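Local structure of shikimate dehydrogenase (Listeria monocytogenes, 3TNL) at residues R87-V96 with V121-L131; T30-E38 with N57-V68. The protein catalyses the reversible, NADPH-linked reduction of 3-dehydroshikimate to shikimate, a step of chorismate and hence aromatic amino acid biosynthesis. All blocks are in the same frame, centred on the assembly; numbering follows the deposited sequence. Where two conformers were deposited one is given.

Interaction 1: R87-V96 with V121-L131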
loop_
_atom_site.group_PDB
_atom_site.type_symbol
_atom_site.label_atom_id
_atom_site.label_comp_id
_atom_site.label_asym_id
_atom_site.label_seq_id
_atom_site.Cartn_x
_atom_site.Cartn_y
_atom_site.Cartn_z
ATOM N N ARG B 87 6.250 4.591 -8.430
ATOM C CA ARG B 87 6.789 5.942 -8.633
ATOM C C ARG B 87 5.644 6.963 -8.479
ATOM O O ARG B 87 5.754 7.969 -7.779
ATOM C CB ARG B 87 7.391 6.109 -10.024
ATOM C CG ARG B 87 8.717 5.389 -10.285
ATOM C CD ARG B 87 9.168 5.644 -11.704
ATOM N NE ARG B 87 10.417 4.976 -12.058
ATOM C CZ ARG B 87 11.633 5.493 -11.882
ATOM N NH1 ARG B 87 12.705 4.803 -12.272
ATOM N NH2 ARG B 87 11.790 6.694 -11.354
ATOM N N ALA B 88 4.528 6.694 -9.148
ATOM C CA ALA B 88 3.380 7.610 -9.143
ATOM C C ALA B 88 2.681 7.701 -7.814
ATOM O O ALA B 88 2.057 8.718 -7.527
ATOM C CB ALA B 88 2.398 7.254 -10.287
ATOM N N MET B 89 2.759 6.633 -7.013
ATOM C CA MET B 89 2.222 6.609 -5.644
ATOM C C MET B 89 3.183 7.242 -4.638
ATOM O O MET B 89 2.847 7.355 -3.464
ATOM C CB MET B 89 1.967 5.160 -5.193
ATOM C CG MET B 89 0.888 4.437 -5.950
ATOM S SD MET B 89 0.938 2.639 -5.790
ATOM C CE MET B 89 0.549 2.401 -4.062
ATOM N N ASN B 90 4.378 7.584 -5.104
ATOM C CA ASN B 90 5.451 8.156 -4.277
ATOM C C ASN B 90 5.842 7.272 -3.091
ATOM O O ASN B 90 6.108 7.772 -2.004
ATOM C CB ASN B 90 5.084 9.559 -3.763
ATOM C CG ASN B 90 6.306 10.368 -3.360
ATOM O OD1 ASN B 90 7.382 10.203 -3.948
ATOM N ND2 ASN B 90 6.146 11.263 -2.389
ATOM N N LEU B 91 5.887 5.956 -3.295
ATOM C CA LEU B 91 6.343 5.071 -2.220
ATOM C C LEU B 91 7.790 5.365 -1.863
ATOM O O LEU B 91 8.631 5.592 -2.729
ATOM C CB LEU B 91 6.254 3.597 -2.593
ATOM C CG LEU B 91 4.875 2.983 -2.805
ATOM C CD1 LEU B 91 5.021 1.458 -2.537
ATOM C CD2 LEU B 91 3.785 3.612 -1.976
ATOM N N ARG B 92 8.066 5.342 -0.564
ATOM C CA ARG B 92 9.441 5.565 -0.099
ATOM C C ARG B 92 10.383 4.416 -0.502
ATOM O O ARG B 92 11.583 4.625 -0.726
ATOM C CB ARG B 92 9.424 5.673 1.413
ATOM C CG ARG B 92 10.799 5.741 2.072
ATOM C CD ARG B 92 11.677 6.880 1.556
ATOM N NE ARG B 92 12.937 6.907 2.268
ATOM C CZ ARG B 92 13.999 7.609 1.883
ATOM N NH1 ARG B 92 15.112 7.543 2.596
ATOM N NH2 ARG B 92 13.983 8.360 0.781
ATOM N N GLY B 93 9.863 3.198 -0.594
ATOM C CA GLY B 93 10.678 2.060 -0.946
ATOM C C GLY B 93 9.934 0.749 -0.909
ATOM O O GLY B 93 8.737 0.720 -0.628
ATOM N N TRP B 94 10.648 -0.319 -1.244
ATOM C CA TRP B 94 10.100 -1.656 -1.254
ATOM C C TRP B 94 11.217 -2.685 -1.345
ATOM O O TRP B 94 12.359 -2.354 -1.735
ATOM C CB TRP B 94 9.151 -1.854 -2.448
ATOM C CG TRP B 94 9.680 -1.588 -3.832
ATOM C CD1 TRP B 94 10.188 -2.497 -4.678
ATOM C CD2 TRP B 94 9.655 -0.341 -4.550
ATOM N NE1 TRP B 94 10.511 -1.915 -5.886
ATOM C CE2 TRP B 94 10.184 -0.590 -5.825
ATOM C CE3 TRP B 94 9.240 0.966 -4.233
ATOM C CZ2 TRP B 94 10.310 0.401 -6.783
ATOM C CZ3 TRP B 94 9.389 1.945 -5.184
ATOM C CH2 TRP B 94 9.919 1.651 -6.448
ATOM N N ASN B 95 10.904 -3.896 -0.893
ATOM C CA ASN B 95 11.760 -5.049 -1.105
ATOM C C ASN B 95 11.334 -5.749 -2.409
ATOM O O ASN B 95 10.187 -5.624 -2.876
ATOM C CB ASN B 95 11.695 -6.046 0.031
ATOM C CG ASN B 95 12.577 -5.696 1.205
ATOM O OD1 ASN B 95 12.144 -5.858 2.336
ATOM N ND2 ASN B 95 13.827 -5.275 0.955
ATOM N N VAL B 96 12.279 -6.500 -2.948
ATOM C CA VAL B 96 12.094 -7.251 -4.190
ATOM C C VAL B 96 12.559 -8.671 -3.952
ATOM O O VAL B 96 13.631 -8.884 -3.390
ATOM C CB VAL B 96 12.924 -6.650 -5.362
ATOM C CG1 VAL B 96 12.590 -7.367 -6.696
ATOM C CG2 VAL B 96 12.682 -5.147 -5.473
ATOM N N VAL B 121 18.922 -6.819 -7.154
ATOM C CA VAL B 121 18.443 -5.805 -6.235
ATOM C C VAL B 121 17.358 -6.428 -5.376
ATOM O O VAL B 121 16.436 -7.050 -5.904
ATOM C CB VAL B 121 17.789 -4.624 -7.019
ATOM C CG1 VAL B 121 16.966 -3.695 -6.065
ATOM C CG2 VAL B 121 18.853 -3.845 -7.791
ATOM N N ASN B 122 17.445 -6.298 -4.060
ATOM C CA ASN B 122 16.368 -6.759 -3.193
ATOM C C ASN B 122 15.707 -5.616 -2.414
ATOM O O ASN B 122 14.717 -5.844 -1.718
ATOM C CB ASN B 122 16.808 -7.878 -2.234
ATOM C CG ASN B 122 17.588 -7.380 -1.061
ATOM O OD1 ASN B 122 18.107 -6.244 -1.052
ATOM N ND2 ASN B 122 17.667 -8.216 -0.020
ATOM N N THR B 123 16.224 -4.393 -2.549
ATOM C CA THR B 123 15.752 -3.232 -1.798
ATOM C C THR B 123 15.823 -1.974 -2.664
ATOM O O THR B 123 16.855 -1.678 -3.228
ATOM C CB THR B 123 16.640 -3.023 -0.572
ATOM O OG1 THR B 123 16.566 -4.179 0.294
ATOM C CG2 THR B 123 16.253 -1.774 0.211
ATOM N N VAL B 124 14.718 -1.239 -2.760
ATOM C CA VAL B 124 14.660 -0.015 -3.510
ATOM C C VAL B 124 14.259 1.127 -2.595
ATOM O O VAL B 124 13.446 0.946 -1.683
ATOM C CB VAL B 124 13.624 -0.108 -4.674
ATOM C CG1 VAL B 124 13.538 1.219 -5.460
ATOM C CG2 VAL B 124 13.999 -1.251 -5.658
ATOM N N VAL B 125 14.848 2.300 -2.835
ATOM C CA VAL B 125 14.491 3.525 -2.100
ATOM C C VAL B 125 14.283 4.632 -3.122
ATOM O O VAL B 125 14.937 4.662 -4.165
ATOM C CB VAL B 125 15.529 3.902 -1.009
ATOM C CG1 VAL B 125 16.907 4.191 -1.625
ATOM C CG2 VAL B 125 15.072 5.089 -0.190
ATOM N N ASN B 126 13.317 5.492 -2.825
ATOM C CA ASN B 126 12.914 6.602 -3.671
ATOM C C ASN B 126 13.266 7.942 -3.021
ATOM O O ASN B 126 12.828 8.199 -1.886
ATOM C CB ASN B 126 11.410 6.513 -3.834
ATOM C CG ASN B 126 10.858 7.513 -4.836
ATOM O OD1 ASN B 126 11.514 8.459 -5.213
ATOM N ND2 ASN B 126 9.588 7.336 -5.195
ATOM N N ASP B 127 14.115 8.746 -3.662
ATOM C CA ASP B 127 14.447 10.095 -3.180
ATOM C C ASP B 127 14.112 11.093 -4.272
ATOM O O ASP B 127 14.731 11.068 -5.333
ATOM C CB ASP B 127 15.931 10.206 -2.848
ATOM C CG ASP B 127 16.316 9.371 -1.684
ATOM O OD1 ASP B 127 16.118 9.806 -0.527
ATOM O OD2 ASP B 127 16.842 8.274 -1.918
ATOM N N ASP B 128 13.082 11.914 -4.045
ATOM C CA ASP B 128 12.688 12.971 -5.008
ATOM C C ASP B 128 12.411 12.323 -6.375
ATOM O O ASP B 128 12.720 12.903 -7.416
ATOM C CB ASP B 128 13.852 13.996 -5.072
ATOM C CG ASP B 128 13.485 15.341 -5.727
ATOM O OD1 ASP B 128 12.283 15.676 -5.874
ATOM O OD2 ASP B 128 14.450 16.092 -6.064
ATOM N N GLY B 129 11.861 11.105 -6.388
ATOM C CA GLY B 129 11.571 10.416 -7.645
ATOM C C GLY B 129 12.708 9.622 -8.287
ATOM O O GLY B 129 12.570 9.055 -9.373
ATOM N N VAL B 130 13.872 9.614 -7.660
ATOM C CA VAL B 130 15.000 8.848 -8.182
ATOM C C VAL B 130 15.036 7.546 -7.397
ATOM O O VAL B 130 15.068 7.561 -6.143
ATOM C CB VAL B 130 16.329 9.624 -8.007
ATOM C CG1 VAL B 130 17.534 8.806 -8.523
ATOM C CG2 VAL B 130 16.226 10.979 -8.708
ATOM N N LEU B 131 14.962 6.421 -8.121
ATOM C CA LEU B 131 14.972 5.096 -7.476
ATOM C C LEU B 131 16.379 4.488 -7.473
ATOM O O LEU B 131 16.995 4.321 -8.534
ATOM C CB LEU B 131 14.037 4.135 -8.208
ATOM C CG LEU B 131 12.584 4.538 -8.348
ATOM C CD1 LEU B 131 11.841 3.422 -9.107
ATOM C CD2 LEU B 131 11.947 4.824 -6.979
HETATM O O HOH W 1 8.243 9.066 -7.226
HETATM O O HOH W 2 9.866 8.626 -10.020
HETATM O O HOH W 3 9.851 10.948 -3.891
HETATM O O HOH W 4 17.408 9.209 1.888
#
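Asn122 O takes two donors from 87-96 on opposite faces of its carbonyl plane: Val96 N at 2.8 Å and the side-chain Asn95 ND2 at 2.9 Å. The doubled acceptor sits at a classic beta bulge, where Asn122 and Thr123 together sit opposite His134, and Asn95 OD1 is in turn held by Tyr69. Beyond it the strands run antiparallel, with Trp94 and Val124 as a hydrogen-bonded pair. Here Trp94 CG stands between its own backbone N and carbonyl carbon (chi1 56°), which lays the indole along Val124; CG1 of that valine makes a CH-pi contact 3.8 Å from the centroid of the six-membered ring, while Leu131 CD1 meets the ring edge. Strands 93-96, 123-127 and 130-134 are neighbours in the mixed sheet of the substrate-binding domain, the last two joined by a type I' turn from Asp127 to Val130. At that hairpin end the Arg92 side chain, bent at chi2 (56°), folds over the strand. Its guanidinium rests one face on Val125 CG2, and NH2 both forms a salt bridge with Asp127 OD1 at 2.9 Å and donates to Asn126 O; NE is held by Trp300 O. The Arg87 guanidinium likewise lies over Leu131 CD1, with Tyr107 O and Asp109 taking its nitrogens. Between the two arginines, Asn126 ND2 donates to Leu91 O at 3.2 Å and, through a water, reaches Arg87 O.

Interaction 2: T30-E38 with N57-V68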
loop_
_atom_site.group_PDB
_atom_site.type_symbol
_atom_site.label_atom_id
_atom_site.label_comp_id
_atom_site.label_asym_id
_atom_site.label_seq_id
_atom_site.Cartn_x
_atom_site.Cartn_y
_atom_site.Cartn_z
ATOM N N THR B 30 -8.569 2.499 17.575
ATOM C CA THR B 30 -7.469 1.605 17.929
ATOM C C THR B 30 -6.550 1.295 16.741
ATOM O O THR B 30 -5.411 0.883 16.917
ATOM C CB THR B 30 -7.963 0.288 18.590
ATOM O OG1 THR B 30 -8.855 -0.399 17.710
ATOM C CG2 THR B 30 -8.674 0.583 19.914
ATOM N N GLU B 31 -7.050 1.490 15.539
ATOM C CA GLU B 31 -6.240 1.257 14.356
ATOM C C GLU B 31 -5.221 2.381 14.200
ATOM O O GLU B 31 -5.593 3.563 14.121
ATOM C CB GLU B 31 -7.132 1.207 13.118
ATOM C CG GLU B 31 -7.993 -0.066 13.026
ATOM C CD GLU B 31 -7.174 -1.285 12.642
ATOM O OE1 GLU B 31 -7.081 -2.237 13.442
ATOM O OE2 GLU B 31 -6.586 -1.268 11.541
ATOM N N ARG B 32 -3.949 2.022 14.076
ATOM C CA ARG B 32 -2.903 3.035 13.942
ATOM C C ARG B 32 -2.774 3.586 12.518
ATOM O O ARG B 32 -2.123 4.604 12.305
ATOM C CB ARG B 32 -1.529 2.478 14.358
ATOM C CG ARG B 32 -0.920 1.440 13.426
ATOM C CD ARG B 32 0.479 1.052 13.889
ATOM N NE ARG B 32 1.134 0.055 13.031
ATOM C CZ ARG B 32 1.858 0.328 11.938
ATOM N NH1 ARG B 32 2.416 -0.661 11.256
ATOM N NH2 ARG B 32 2.028 1.577 11.529
ATOM N N ILE B 33 -3.397 2.911 11.559
ATOM C CA ILE B 33 -3.329 3.344 10.179
ATOM C C ILE B 33 -4.309 4.461 9.939
ATOM O O ILE B 33 -5.501 4.337 10.264
ATOM C CB ILE B 33 -3.696 2.215 9.203
ATOM C CG1 ILE B 33 -2.784 1.006 9.407
ATOM C CG2 ILE B 33 -3.635 2.733 7.765
ATOM C CD1 ILE B 33 -1.294 1.301 9.317
ATOM N N THR B 34 -3.812 5.568 9.394
ATOM C CA THR B 34 -4.645 6.713 9.031
ATOM C C THR B 34 -4.262 7.170 7.616
ATOM O O THR B 34 -3.493 6.503 6.937
ATOM C CB THR B 34 -4.456 7.908 9.986
ATOM O OG1 THR B 34 -3.151 8.487 9.789
ATOM C CG2 THR B 34 -4.628 7.478 11.430
ATOM N N GLY B 35 -4.814 8.307 7.184
ATOM C CA GLY B 35 -4.411 8.904 5.919
ATOM C C GLY B 35 -2.962 9.371 5.894
ATOM O O GLY B 35 -2.438 9.636 4.828
ATOM N N HIS B 36 -2.306 9.454 7.045
ATOM C CA HIS B 36 -0.896 9.869 7.108
ATOM C C HIS B 36 0.072 8.722 6.870
ATOM O O HIS B 36 1.260 8.943 6.615
ATOM C CB HIS B 36 -0.618 10.491 8.485
ATOM C CG HIS B 36 -1.479 11.675 8.766
ATOM N ND1 HIS B 36 -1.332 12.872 8.085
ATOM C CD2 HIS B 36 -2.552 11.829 9.582
ATOM C CE1 HIS B 36 -2.264 13.718 8.495
ATOM N NE2 HIS B 36 -3.003 13.118 9.417
ATOM N N THR B 37 -0.423 7.481 7.005
ATOM C CA THR B 37 0.417 6.287 6.939
ATOM C C THR B 37 0.959 6.039 5.586
ATOM O O THR B 37 0.205 6.024 4.623
ATOM C CB THR B 37 -0.350 5.055 7.479
ATOM O OG1 THR B 37 -0.905 5.394 8.752
ATOM C CG2 THR B 37 0.583 3.857 7.677
ATOM N N GLU B 38 2.268 5.816 5.526
ATOM C CA GLU B 38 2.954 5.551 4.256
ATOM C C GLU B 38 3.226 4.055 4.062
ATOM O O GLU B 38 3.289 3.289 5.046
ATOM C CB GLU B 38 4.214 6.364 4.192
ATOM C CG GLU B 38 3.892 7.858 4.011
ATOM C CD GLU B 38 5.103 8.682 3.751
ATOM O OE1 GLU B 38 5.944 8.777 4.662
ATOM O OE2 GLU B 38 5.197 9.241 2.617
ATOM N N ASN B 57 6.507 -4.400 10.168
ATOM C CA ASN B 57 5.368 -3.784 10.858
ATOM C C ASN B 57 5.563 -3.746 12.376
ATOM O O ASN B 57 5.236 -2.770 13.033
ATOM C CB ASN B 57 4.061 -4.474 10.452
ATOM C CG ASN B 57 3.649 -4.104 9.067
ATOM O OD1 ASN B 57 3.780 -2.951 8.702
ATOM N ND2 ASN B 57 3.172 -5.070 8.284
ATOM N N GLU B 58 6.128 -4.804 12.923
ATOM C CA GLU B 58 6.430 -4.828 14.371
ATOM C C GLU B 58 7.476 -3.760 14.681
ATOM O O GLU B 58 7.370 -3.072 15.703
ATOM C CB GLU B 58 6.886 -6.213 14.823
ATOM C CG GLU B 58 5.762 -7.244 14.823
ATOM C CD GLU B 58 4.778 -7.105 15.964
ATOM O OE1 GLU B 58 3.679 -7.671 15.843
ATOM O OE2 GLU B 58 5.111 -6.467 16.986
ATOM N N ALA B 59 8.476 -3.584 13.803
ATOM C CA ALA B 59 9.500 -2.567 14.003
ATOM C C ALA B 59 8.892 -1.163 13.913
ATOM O O ALA B 59 9.156 -0.297 14.764
ATOM C CB ALA B 59 10.675 -2.737 12.955
ATOM N N PHE B 60 8.062 -0.925 12.896
ATOM C CA PHE B 60 7.449 0.387 12.763
ATOM C C PHE B 60 6.620 0.722 14.006
ATOM O O PHE B 60 6.713 1.836 14.539
ATOM C CB PHE B 60 6.519 0.483 11.560
ATOM C CG PHE B 60 7.171 0.299 10.234
ATOM C CD1 PHE B 60 8.373 0.885 9.930
ATOM C CD2 PHE B 60 6.509 -0.413 9.244
ATOM C CE1 PHE B 60 8.926 0.758 8.675
ATOM C CE2 PHE B 60 7.050 -0.530 7.952
ATOM C CZ PHE B 60 8.293 0.010 7.687
ATOM N N ALA B 61 5.797 -0.225 14.441
ATOM C CA ALA B 61 4.927 -0.027 15.608
ATOM C C ALA B 61 5.720 0.220 16.887
ATOM O O ALA B 61 5.374 1.122 17.657
ATOM C CB ALA B 61 3.961 -1.197 15.771
ATOM N N LYS B 62 6.785 -0.551 17.090
ATOM C CA LYS B 62 7.656 -0.389 18.257
ATOM C C LYS B 62 8.260 1.009 18.299
ATOM O O LYS B 62 8.283 1.652 19.367
ATOM C CB LYS B 62 8.786 -1.432 18.215
ATOM C CG LYS B 62 9.768 -1.376 19.394
ATOM C CD LYS B 62 9.067 -1.598 20.707
ATOM C CE LYS B 62 10.080 -1.734 21.852
ATOM N NZ LYS B 62 9.383 -1.883 23.162
ATOM N N LEU B 63 8.749 1.495 17.161
ATOM C CA LEU B 63 9.403 2.806 17.090
ATOM C C LEU B 63 8.415 3.962 16.888
ATOM O O LEU B 63 8.822 5.121 16.878
ATOM C CB LEU B 63 10.449 2.848 15.968
ATOM C CG LEU B 63 11.664 1.914 16.079
ATOM C CD1 LEU B 63 12.697 2.277 15.043
ATOM C CD2 LEU B 63 12.269 1.979 17.443
ATOM N N GLY B 64 7.138 3.640 16.689
ATOM C CA GLY B 64 6.112 4.662 16.454
ATOM C C GLY B 64 6.253 5.376 15.123
ATOM O O GLY B 64 5.909 6.551 15.001
ATOM N N LEU B 65 6.749 4.665 14.110
ATOM C CA LEU B 65 6.928 5.233 12.796
ATOM C C LEU B 65 5.647 4.963 12.004
ATOM O O LEU B 65 5.088 3.863 12.091
ATOM C CB LEU B 65 8.136 4.628 12.077
ATOM C CG LEU B 65 9.454 4.654 12.847
ATOM C CD1 LEU B 65 10.577 4.149 11.929
ATOM C CD2 LEU B 65 9.768 6.034 13.408
ATOM N N ASP B 66 5.212 5.938 11.218
ATOM C CA ASP B 66 3.935 5.826 10.529
ATOM C C ASP B 66 4.059 5.233 9.132
ATOM O O ASP B 66 3.850 5.909 8.112
ATOM C CB ASP B 66 3.247 7.172 10.516
ATOM C CG ASP B 66 1.745 7.066 10.318
ATOM O OD1 ASP B 66 1.127 8.147 10.213
ATOM O OD2 ASP B 66 1.202 5.910 10.285
ATOM N N TYR B 67 4.441 3.958 9.114
ATOM C CA TYR B 67 4.567 3.173 7.910
ATOM C C TYR B 67 3.931 1.813 8.137
ATOM O O TYR B 67 3.767 1.354 9.274
ATOM C CB TYR B 67 6.039 2.925 7.543
ATOM C CG TYR B 67 6.796 4.045 6.869
ATOM C CD1 TYR B 67 6.659 4.291 5.498
ATOM C CD2 TYR B 67 7.717 4.802 7.574
ATOM C CE1 TYR B 67 7.379 5.286 4.872
ATOM C CE2 TYR B 67 8.454 5.805 6.941
ATOM C CZ TYR B 67 8.274 6.040 5.594
ATOM O OH TYR B 67 8.996 7.031 4.963
ATOM N N VAL B 68 3.574 1.185 7.022
ATOM C CA VAL B 68 3.072 -0.171 7.010
ATOM C C VAL B 68 3.784 -0.849 5.855
ATOM O O VAL B 68 4.186 -0.174 4.899
ATOM C CB VAL B 68 1.544 -0.247 6.838
ATOM C CG1 VAL B 68 0.838 0.228 8.100
ATOM C CG2 VAL B 68 1.099 0.563 5.640
HETATM O O HOH W 5 0.779 4.235 12.208
HETATM O O HOH W 6 -1.141 8.208 11.577
HETATM O O HOH W 7 5.391 8.220 7.371
HETATM O O HOH W 8 8.054 8.936 2.566
#
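The terminal nitrogens of Arg32, NH2 and NH1, both donate to Tyr67 O, at 2.9 and 3.1 Å, and the oxygen lies in the guanidinium plane. The extended arginine chain reaches past Ala61 to get there; outside the two segments, Glu31 of the second subunit forms a salt bridge with NH1. Asp66 OD2 accepts from Thr37 OG1 at 2.7 Å, from the syn side, tilted out of the carboxylate plane; the CG of Asp66 is turned anti to its backbone N (chi1 -158°), which carries the carboxylate across to the loop. The Thr37 hydroxyl also accepts from Thr34 N, tying the aspartate to the turn 34-37.

Water extends these links: one molecule joins Arg32 O and NH2 to Asp66 OD2, another joins Thr34 OG1 to Asp66 OD1.

Among nonpolar contacts, Glu38 CB lies 3.4 Å from Tyr67 CE1 in one of the two tyrosine conformers, the two side chains running alongside each other.

Backbone bonds finish the contact. Glu38 N donates to Asp66 O at 3.0 Å and Val68 N to Glu38 O at 2.9 Å, starting the parallel pairing of strands 38-44 and 67-73, a right-handed beta-alpha-beta crossover through helix 52-63.

Interactions 1 and 2 lie on one mixed sheet, centres about 18 Å apart. Strand 38-44, which begins in interaction 2 at Glu38, lies between strands 67-73 and 93-96 and so connects them. They touch where Arg92 CG packs 3.6 Å from Tyr67 OH, in one tyrosine conformer. Interaction 1 lies nearer the active site: the side chain of Asn122 is about 4 Å from that of Asp137, both inferred shikimate ligands, and about 8 Å from bound NAD; Val96's is about 4 Å from that of Lys101, the inferred proton acceptor. In interaction 2 the Asn57 side chain is about 9 Å from that of shikimate-binding Ser52. Both touch the second subunit, through Leu91 and Arg32 among others.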